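Local coordinates for E3 ubiquitin-protein ligase TRIM65 (Homo sapiens, PDB 7JL4), which attaches ubiquitin to target proteins as an E3 ligase in innate immunity, autophagy and inflammation, and is represented here by its C-terminal PRY-SPRY domain, at residues L22-V27 and V62-S67; W75-S80 and L186-Q191. One frame throughout, in Å; residues are numbered along the deposited sequence.

Contact 1 (L22-V27 and V62-S67)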
ATOM      1  N   LEU A  22       2.430  -8.433   7.213  1.00 25.30           N
ATOM      2  CA  LEU A  22       1.091  -8.294   6.652  1.00 20.03           C
ATOM      3  C   LEU A  22       0.766  -9.436   5.693  1.00 20.95           C
ATOM      4  O   LEU A  22       1.661 -10.056   5.105  1.00 24.56           O
ATOM      5  CB  LEU A  22       0.955  -6.963   5.895  1.00 18.99           C
ATOM      6  CG  LEU A  22       1.256  -5.664   6.646  1.00 21.62           C
ATOM      7  CD1 LEU A  22       1.018  -4.494   5.689  1.00 20.51           C
ATOM      8  CD2 LEU A  22       0.464  -5.543   7.946  1.00 26.54           C
ATOM      9  N   THR A  23      -0.537  -9.700   5.532  1.00 17.24           N
ATOM     10  CA  THR A  23      -1.029 -10.640   4.520  1.00 23.56           C
ATOM     11  C   THR A  23      -2.236 -10.034   3.814  1.00 24.61           C
ATOM     12  O   THR A  23      -2.986  -9.256   4.408  1.00 24.62           O
ATOM     13  CB  THR A  23      -1.418 -12.002   5.116  1.00 27.48           C
ATOM     14  OG1 THR A  23      -2.369 -11.814   6.167  1.00 28.79           O
ATOM     15  CG2 THR A  23      -0.205 -12.728   5.677  1.00 25.40           C
ATOM     16  N   PHE A  24      -2.422 -10.389   2.544  1.00 26.14           N
ATOM     17  CA  PHE A  24      -3.585  -9.900   1.806  1.00 21.05           C
ATOM     18  C   PHE A  24      -4.859 -10.615   2.256  1.00 26.73           C
ATOM     19  O   PHE A  24      -4.827 -11.737   2.771  1.00 25.74           O
ATOM     20  CB  PHE A  24      -3.372 -10.074   0.296  1.00 22.53           C
ATOM     21  CG  PHE A  24      -2.274  -9.212  -0.249  1.00 26.57           C
ATOM     22  CD1 PHE A  24      -2.409  -7.827  -0.272  1.00 25.96           C
ATOM     23  CD2 PHE A  24      -1.099  -9.776  -0.726  1.00 25.86           C
ATOM     24  CE1 PHE A  24      -1.381  -7.013  -0.790  1.00 21.81           C
ATOM     25  CE2 PHE A  24      -0.080  -8.982  -1.261  1.00 26.59           C
ATOM     26  CZ  PHE A  24      -0.214  -7.594  -1.278  1.00 21.27           C
ATOM     27  N   ASP A  25      -5.991  -9.920   2.106  1.00 22.09           N
ATOM     28  CA  ASP A  25      -7.306 -10.469   2.394  1.00 23.68           C
ATOM     29  C   ASP A  25      -7.894 -10.971   1.088  1.00 28.08           C
ATOM     30  O   ASP A  25      -8.265 -10.149   0.236  1.00 29.09           O
ATOM     31  CB  ASP A  25      -8.199  -9.388   3.017  1.00 27.10           C
ATOM     32  CG  ASP A  25      -9.658  -9.797   3.140  1.00 36.94           C
ATOM     33  OD1 ASP A  25     -10.019 -10.957   2.835  1.00 36.13           O
ATOM     34  OD2 ASP A  25     -10.472  -8.917   3.527  1.00 35.13           O
ATOM     35  N   PRO A  26      -7.978 -12.289   0.871  1.00 31.55           N
ATOM     36  CA  PRO A  26      -8.490 -12.805  -0.421  1.00 27.99           C
ATOM     37  C   PRO A  26      -9.947 -12.482  -0.697  1.00 32.97           C
ATOM     38  O   PRO A  26     -10.337 -12.457  -1.870  1.00 33.52           O
ATOM     39  CB  PRO A  26      -8.277 -14.328  -0.310  1.00 36.21           C
ATOM     40  CG  PRO A  26      -8.044 -14.608   1.168  1.00 38.72           C
ATOM     41  CD  PRO A  26      -7.499 -13.356   1.776  1.00 27.29           C
ATOM     42  N   VAL A  27     -10.771 -12.258   0.331  1.00 31.06           N
ATOM     43  CA  VAL A  27     -12.171 -11.928   0.082  1.00 34.64           C
ATOM     44  C   VAL A  27     -12.282 -10.558  -0.589  1.00 32.26           C
ATOM     45  O   VAL A  27     -13.170 -10.329  -1.422  1.00 38.48           O
ATOM     46  CB  VAL A  27     -12.977 -11.996   1.394  1.00 38.03           C
ATOM     47  CG1 VAL A  27     -14.471 -11.754   1.126  1.00 46.39           C
ATOM     48  CG2 VAL A  27     -12.765 -13.351   2.081  1.00 38.23           C
ATOM     49  N   VAL A  62      -6.853  -4.417  -3.504  1.00 21.93           N
ATOM     50  CA  VAL A  62      -6.916  -5.496  -2.525  1.00 20.77           C
ATOM     51  C   VAL A  62      -6.438  -4.896  -1.214  1.00 23.72           C
ATOM     52  O   VAL A  62      -5.569  -4.019  -1.212  1.00 22.00           O
ATOM     53  CB  VAL A  62      -6.039  -6.694  -2.957  1.00 22.16           C
ATOM     54  CG1 VAL A  62      -4.606  -6.226  -3.179  1.00 25.21           C
ATOM     55  CG2 VAL A  62      -6.100  -7.834  -1.897  1.00 23.16           C
ATOM     56  N   GLN A  63      -7.010  -5.356  -0.094  1.00 22.85           N
ATOM     57  CA  GLN A  63      -6.600  -4.878   1.222  1.00 21.23           C
ATOM     58  C   GLN A  63      -5.959  -6.016   2.018  1.00 22.25           C
ATOM     59  O   GLN A  63      -5.958  -7.180   1.601  1.00 24.78           O
ATOM     60  CB  GLN A  63      -7.786  -4.293   2.003  1.00 26.38           C
ATOM     61  CG  GLN A  63      -8.806  -5.350   2.435  1.00 30.55           C
ATOM     62  CD  GLN A  63     -10.024  -4.775   3.158  1.00 39.66           C
ATOM     63  OE1 GLN A  63     -10.197  -3.561   3.246  1.00 34.76           O
ATOM     64  NE2 GLN A  63     -10.861  -5.659   3.702  1.00 38.39           N
ATOM     65  N   CYS A  64      -5.383  -5.670   3.164  1.00 21.42           N
ATOM     66  CA  CYS A  64      -4.727  -6.669   3.998  1.00 20.62           C
ATOM     67  C   CYS A  64      -5.678  -7.155   5.076  1.00 19.61           C
ATOM     68  O   CYS A  64      -6.717  -6.553   5.356  1.00 19.63           O
ATOM     69  CB  CYS A  64      -3.458  -6.102   4.636  1.00 25.59           C
ATOM     70  SG  CYS A  64      -2.096  -5.876   3.473  1.00 21.04           S
ATOM     71  N   ALA A  65      -5.295  -8.258   5.706  1.00 18.77           N
ATOM     72  CA  ALA A  65      -6.076  -8.830   6.786  1.00 23.92           C
ATOM     73  C   ALA A  65      -5.780  -8.193   8.130  1.00 25.60           C
ATOM     74  O   ALA A  65      -6.339  -8.640   9.137  1.00 34.04           O
ATOM     75  CB  ALA A  65      -5.812 -10.335   6.879  1.00 24.20           C
ATOM     76  N   GLN A  66      -4.908  -7.197   8.189  1.00 23.37           N
ATOM     77  CA  GLN A  66      -4.548  -6.549   9.447  1.00 20.62           C
ATOM     78  C   GLN A  66      -5.083  -5.122   9.471  1.00 27.86           C
ATOM     79  O   GLN A  66      -5.136  -4.460   8.430  1.00 21.90           O
ATOM     80  CB  GLN A  66      -3.023  -6.512   9.633  1.00 18.18           C
ATOM     81  CG  GLN A  66      -2.404  -7.911   9.802  1.00 24.29           C
ATOM     82  CD  GLN A  66      -2.257  -8.667   8.482  1.00 23.31           C
ATOM     83  OE1 GLN A  66      -2.087  -8.066   7.405  1.00 22.52           O
ATOM     84  NE2 GLN A  66      -2.327  -9.976   8.554  1.00 21.96           N
ATOM     85  N   SER A  67      -5.447  -4.638  10.665  1.00 18.61           N
ATOM     86  CA  SER A  67      -5.849  -3.241  10.869  1.00 19.46           C
ATOM     87  C   SER A  67      -5.113  -2.659  12.075  1.00 23.09           C
ATOM     88  O   SER A  67      -4.693  -3.400  12.982  1.00 21.93           O
ATOM     89  CB  SER A  67      -7.355  -3.144  11.112  1.00 21.26           C
ATOM     90  OG  SER A  67      -8.056  -3.567   9.960  1.00 23.65           O
TER
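The side-chain amide of Gln66 bonds to Thr23 at both ends. Gln66 OE1 accepts from Thr23 N at 2.9 Å, the donor standing 27° off the carbonyl plane, while Gln66 NE2 gives a nearly straight bond of 3.0 Å, in the plane of the amide, to Thr23 OG1. The bend at chi2 (78°) swings CD back from an extended course, and both polar ends meet the same residue. The backbones meet at a single bridge, Phe24 with Cys64, with Ala65 N bonded to Thr23 O and Asp25 N to Gln63 O. The tight side lies inward, where Phe24 CD1 meets Val62 CG1 at 4.0 Å and Cys64 SG sits obliquely to the same ring, 5.0 Å from its centroid; Leu22 CB packs on that sulfur, and Leu188 of strand 185-188 packs against Leu22, Phe24 and Cys64. On the looser, partly exposed side, Asp25 and Gln63 run side by side, Gln63 NE2 reaching the anti lone pair of Asp25 OD2 across a long 3.3 Å. Asp25 OD1 turns instead to Val27 N, an Asx turn. An alanine in place of Gln66 would probably leave the Thr23 N-H and hydroxyl without these mates and the loop freer to shift. Side-chain amide bonds thus supplement the two backbone bonds of a lone bridge, with apolar packing behind them.

Contact 2 (W75-S80 and L186-Q191)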
ATOM      1  N   TRP A  75       5.928  -1.384   7.964  1.00 18.72           N
ATOM      2  CA  TRP A  75       6.095  -2.541   7.094  1.00 18.36           C
ATOM      3  C   TRP A  75       6.681  -2.087   5.768  1.00 21.46           C
ATOM      4  O   TRP A  75       6.677  -0.893   5.433  1.00 19.84           O
ATOM      5  CB  TRP A  75       4.776  -3.290   6.846  1.00 19.79           C
ATOM      6  CG  TRP A  75       3.685  -2.407   6.320  1.00 25.62           C
ATOM      7  CD1 TRP A  75       3.444  -2.080   4.998  1.00 25.29           C
ATOM      8  CD2 TRP A  75       2.703  -1.689   7.094  1.00 20.81           C
ATOM      9  NE1 TRP A  75       2.362  -1.222   4.913  1.00 23.73           N
ATOM     10  CE2 TRP A  75       1.891  -0.966   6.179  1.00 23.69           C
ATOM     11  CE3 TRP A  75       2.415  -1.603   8.466  1.00 22.90           C
ATOM     12  CZ2 TRP A  75       0.819  -0.163   6.592  1.00 21.66           C
ATOM     13  CZ3 TRP A  75       1.340  -0.788   8.887  1.00 23.13           C
ATOM     14  CH2 TRP A  75       0.555  -0.086   7.944  1.00 26.67           C
ATOM     15  N   GLU A  76       7.194  -3.069   5.025  1.00 22.01           N
ATOM     16  CA  GLU A  76       7.814  -2.837   3.729  1.00 19.34           C
ATOM     17  C   GLU A  76       7.152  -3.703   2.667  1.00 25.54           C
ATOM     18  O   GLU A  76       6.703  -4.819   2.935  1.00 21.08           O
ATOM     19  CB  GLU A  76       9.326  -3.104   3.786  1.00 21.06           C
ATOM     20  CG  GLU A  76      10.055  -2.037   4.607  1.00 21.39           C
ATOM     21  CD  GLU A  76      11.507  -2.365   4.893  1.00 25.24           C
ATOM     22  OE1 GLU A  76      11.980  -3.439   4.466  1.00 26.77           O
ATOM     23  OE2 GLU A  76      12.201  -1.510   5.498  1.00 25.21           O
ATOM     24  N   VAL A  77       7.100  -3.167   1.455  1.00 23.08           N
ATOM     25  CA  VAL A  77       6.444  -3.786   0.306  0.73 22.59           C
ATOM     26  C   VAL A  77       7.386  -3.667  -0.882  1.00 24.79           C
ATOM     27  O   VAL A  77       8.008  -2.614  -1.066  1.00 26.52           O
ATOM     28  CB  VAL A  77       5.104  -3.088  -0.018  0.73 26.42           C
ATOM     29  CG1 VAL A  77       4.458  -3.686  -1.271  0.73 24.99           C
ATOM     30  CG2 VAL A  77       4.155  -3.133   1.165  0.73 23.14           C
ATOM     31  N   ARG A  78       7.486  -4.713  -1.698  1.00 23.58           N
ATOM     32  CA  ARG A  78       8.242  -4.632  -2.946  1.00 25.59           C
ATOM     33  C   ARG A  78       7.299  -4.624  -4.146  1.00 27.27           C
ATOM     34  O   ARG A  78       6.462  -5.517  -4.289  1.00 27.64           O
ATOM     35  CB  ARG A  78       9.231  -5.780  -3.089  1.00 27.11           C
ATOM     36  CG  ARG A  78       9.989  -5.671  -4.427  1.00 27.97           C
ATOM     37  CD  ARG A  78      11.230  -6.503  -4.493  1.00 40.98           C
ATOM     38  NE  ARG A  78      12.283  -6.069  -3.575  1.00 43.23           N
ATOM     39  CZ  ARG A  78      13.120  -5.060  -3.816  1.00 38.65           C
ATOM     40  NH1 ARG A  78      13.011  -4.346  -4.929  1.00 37.14           N
ATOM     41  NH2 ARG A  78      14.058  -4.755  -2.934  1.00 39.68           N
ATOM     42  N   ALA A  79       7.463  -3.640  -5.028  1.00 28.92           N
ATOM     43  CA  ALA A  79       6.685  -3.548  -6.258  1.00 27.55           C
ATOM     44  C   ALA A  79       7.502  -4.068  -7.436  1.00 28.15           C
ATOM     45  O   ALA A  79       8.684  -3.740  -7.566  1.00 32.55           O
ATOM     46  CB  ALA A  79       6.273  -2.093  -6.520  1.00 28.05           C
ATOM     47  N   SER A  80       6.869  -4.848  -8.324  1.00 30.78           N
ATOM     48  CA  SER A  80       7.603  -5.335  -9.499  1.00 31.64           C
ATOM     49  C   SER A  80       7.906  -4.222 -10.492  1.00 35.58           C
ATOM     50  O   SER A  80       8.782  -4.399 -11.354  1.00 33.20           O
ATOM     51  CB  SER A  80       6.830  -6.430 -10.249  1.00 31.33           C
ATOM     52  OG  SER A  80       5.583  -5.940 -10.741  1.00 28.74           O
ATOM     53  N   LEU A 186       2.792  -7.108  -6.248  1.00 26.96           N
ATOM     54  CA  LEU A 186       3.211  -6.538  -4.968  1.00 24.97           C
ATOM     55  C   LEU A 186       3.493  -7.669  -3.988  1.00 31.69           C
ATOM     56  O   LEU A 186       2.715  -8.624  -3.906  1.00 27.79           O
ATOM     57  CB  LEU A 186       2.155  -5.617  -4.352  1.00 29.07           C
ATOM     58  CG  LEU A 186       1.851  -4.273  -5.026  1.00 33.30           C
ATOM     59  CD1 LEU A 186       0.730  -3.520  -4.304  1.00 28.69           C
ATOM     60  CD2 LEU A 186       3.099  -3.423  -5.035  1.00 33.28           C
ATOM     61  N   THR A 187       4.597  -7.547  -3.240  1.00 26.46           N
ATOM     62  CA  THR A 187       5.002  -8.530  -2.234  1.00 26.63           C
ATOM     63  C   THR A 187       5.104  -7.847  -0.871  1.00 27.95           C
ATOM     64  O   THR A 187       5.859  -6.879  -0.718  1.00 25.96           O
ATOM     65  CB  THR A 187       6.348  -9.153  -2.616  1.00 27.49           C
ATOM     66  OG1 THR A 187       6.285  -9.642  -3.971  1.00 29.73           O
ATOM     67  CG2 THR A 187       6.683 -10.296  -1.668  1.00 28.92           C
ATOM     68  N   LEU A 188       4.346  -8.343   0.114  1.00 25.44           N
ATOM     69  CA  LEU A 188       4.424  -7.849   1.489  1.00 26.13           C
ATOM     70  C   LEU A 188       5.639  -8.491   2.151  1.00 26.44           C
ATOM     71  O   LEU A 188       5.680  -9.711   2.322  1.00 26.95           O
ATOM     72  CB  LEU A 188       3.151  -8.200   2.254  1.00 24.21           C
ATOM     73  CG  LEU A 188       1.849  -7.737   1.583  1.00 24.20           C
ATOM     74  CD1 LEU A 188       0.647  -8.353   2.255  1.00 22.83           C
ATOM     75  CD2 LEU A 188       1.738  -6.245   1.612  1.00 22.45           C
ATOM     76  N   CYS A 189       6.635  -7.685   2.513  1.00 23.25           N
ATOM     77  CA  CYS A 189       7.891  -8.233   3.010  1.00 23.36           C
ATOM     78  C   CYS A 189       7.728  -8.584   4.480  1.00 22.53           C
ATOM     79  O   CYS A 189       7.096  -7.840   5.234  1.00 25.24           O
ATOM     80  CB  CYS A 189       9.022  -7.224   2.841  1.00 24.76           C
ATOM     81  SG  CYS A 189       9.291  -6.701   1.126  1.00 31.12           S
ATOM     82  N   HIS A 190       8.296  -9.718   4.885  1.00 23.99           N
ATOM     83  CA  HIS A 190       8.251 -10.132   6.282  1.00 25.07           C
ATOM     84  C   HIS A 190       9.636 -10.061   6.922  1.00 28.63           C
ATOM     85  O   HIS A 190      10.658 -10.281   6.260  1.00 27.55           O
ATOM     86  CB  HIS A 190       7.686 -11.546   6.424  1.00 27.57           C
ATOM     87  CG  HIS A 190       6.201 -11.621   6.262  1.00 23.42           C
ATOM     88  ND1 HIS A 190       5.481 -12.766   6.536  1.00 26.29           N
ATOM     89  CD2 HIS A 190       5.297 -10.694   5.864  1.00 23.70           C
ATOM     90  CE1 HIS A 190       4.198 -12.540   6.312  1.00 25.82           C
ATOM     91  NE2 HIS A 190       4.061 -11.289   5.901  1.00 23.75           N
ATOM     92  N   GLN A 191       9.661  -9.744   8.226  1.00 28.65           N
ATOM     93  CA  GLN A 191      10.916  -9.725   8.997  1.00 27.67           C
ATOM     94  C   GLN A 191      10.742 -10.455  10.318  1.00 35.61           C
ATOM     95  O   GLN A 191       9.742 -11.134  10.513  1.00 36.28           O
ATOM     96  CB  GLN A 191      11.380  -8.292   9.267  1.00 30.66           C
ATOM     97  CG  GLN A 191      11.728  -7.475   8.038  1.00 30.99           C
ATOM     98  CD  GLN A 191      13.064  -7.867   7.437  1.00 45.68           C
ATOM     99  OE1 GLN A 191      13.898  -8.509   8.099  1.00 45.21           O
ATOM    100  NE2 GLN A 191      13.285  -7.477   6.188  1.00 43.37           N
TER
HETATM  101  O   HOH W   1      11.636  -5.974   5.190  1.00 35.88           O
HETATM  102  O   HOH W   2       6.834  -7.862  -5.798  1.00 32.06           O
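Arg78 and Thr187 face each other as a hydrogen-bonded antiparallel pair, each backbone N donating a hydrogen bond to the other's O at 2.9 Å. Two residues further along, Cys189 N bonds to Glu76 O. The carbonyls also collect weaker partners: Val77 CA approaches Thr187 O, and Leu186 CA approaches Arg78 O, as CA-H...O contacts. Val77 with Leu188 and Ala79 with Leu186 are the non-hydrogen-bonded pairs.

Apolar packing occupies the face carrying Val77, Ala79, Leu186 and Leu188. Leu186 CD2 is the shared contact, 3.7 Å from Ala79 CB and, in one of the two Val77 conformers, 4.0 Å from Val77 CG1. In that conformer CG1 is anti to the backbone N (chi1 177°), which presents this branch to Leu186, and the other branch, Val77 CG2, lies 4.0 Å from Leu188 CD2, the two side chains running side by side. Phe178 of strand 175-180 packs against both Val77 and Leu186 from the other sheet.

Arg78 and Thr187 point to the opposite face. A water spans the strands, donating to Arg78 O at 2.8 Å and bonded to Thr187 OG1 at 2.6 Å, a hydroxyl that also meets Gln41. The Arg78 guanidinium leads away to a salt bridge with Glu157. Separately, the Glu76 carboxylate is held by Arg12, Tyr74 and Trp16. Cys189 SG lies 3.9 Å from Arg78 N, and Cys189 CB rests against Glu76 O.

Neighbouring antiparallel strands with aliphatic side chains turned to a second sheet fit a beta-sandwich, here the two antiparallel sheets of the B30.2/SPRY domain; strand 185-188, close to the C-terminus, lies between strands 41-44 and 72-79.

Contact 2 is the buried one, a regular pairing of strands 72-79 and 185-188 inside one sheet; contact 1 is partly buried, a loop meeting the end of strand 61-63 at the edge of the other sheet. Their chemistry follows: backbone bonds and aliphatic packing in contact 2, side-chain amide and carboxylate bonds added to a single bridge in contact 1. The two meet directly, their centres about 13 Å apart. Leu22 CD1 packs on the Trp75 indole, Phe24 CZ lies 3.5 Å from Leu188 CG, and Leu22 O probably accepts a hydrogen bond from His190 NE2. Residues 22-24 thus join the edge strand to the C-terminal segment.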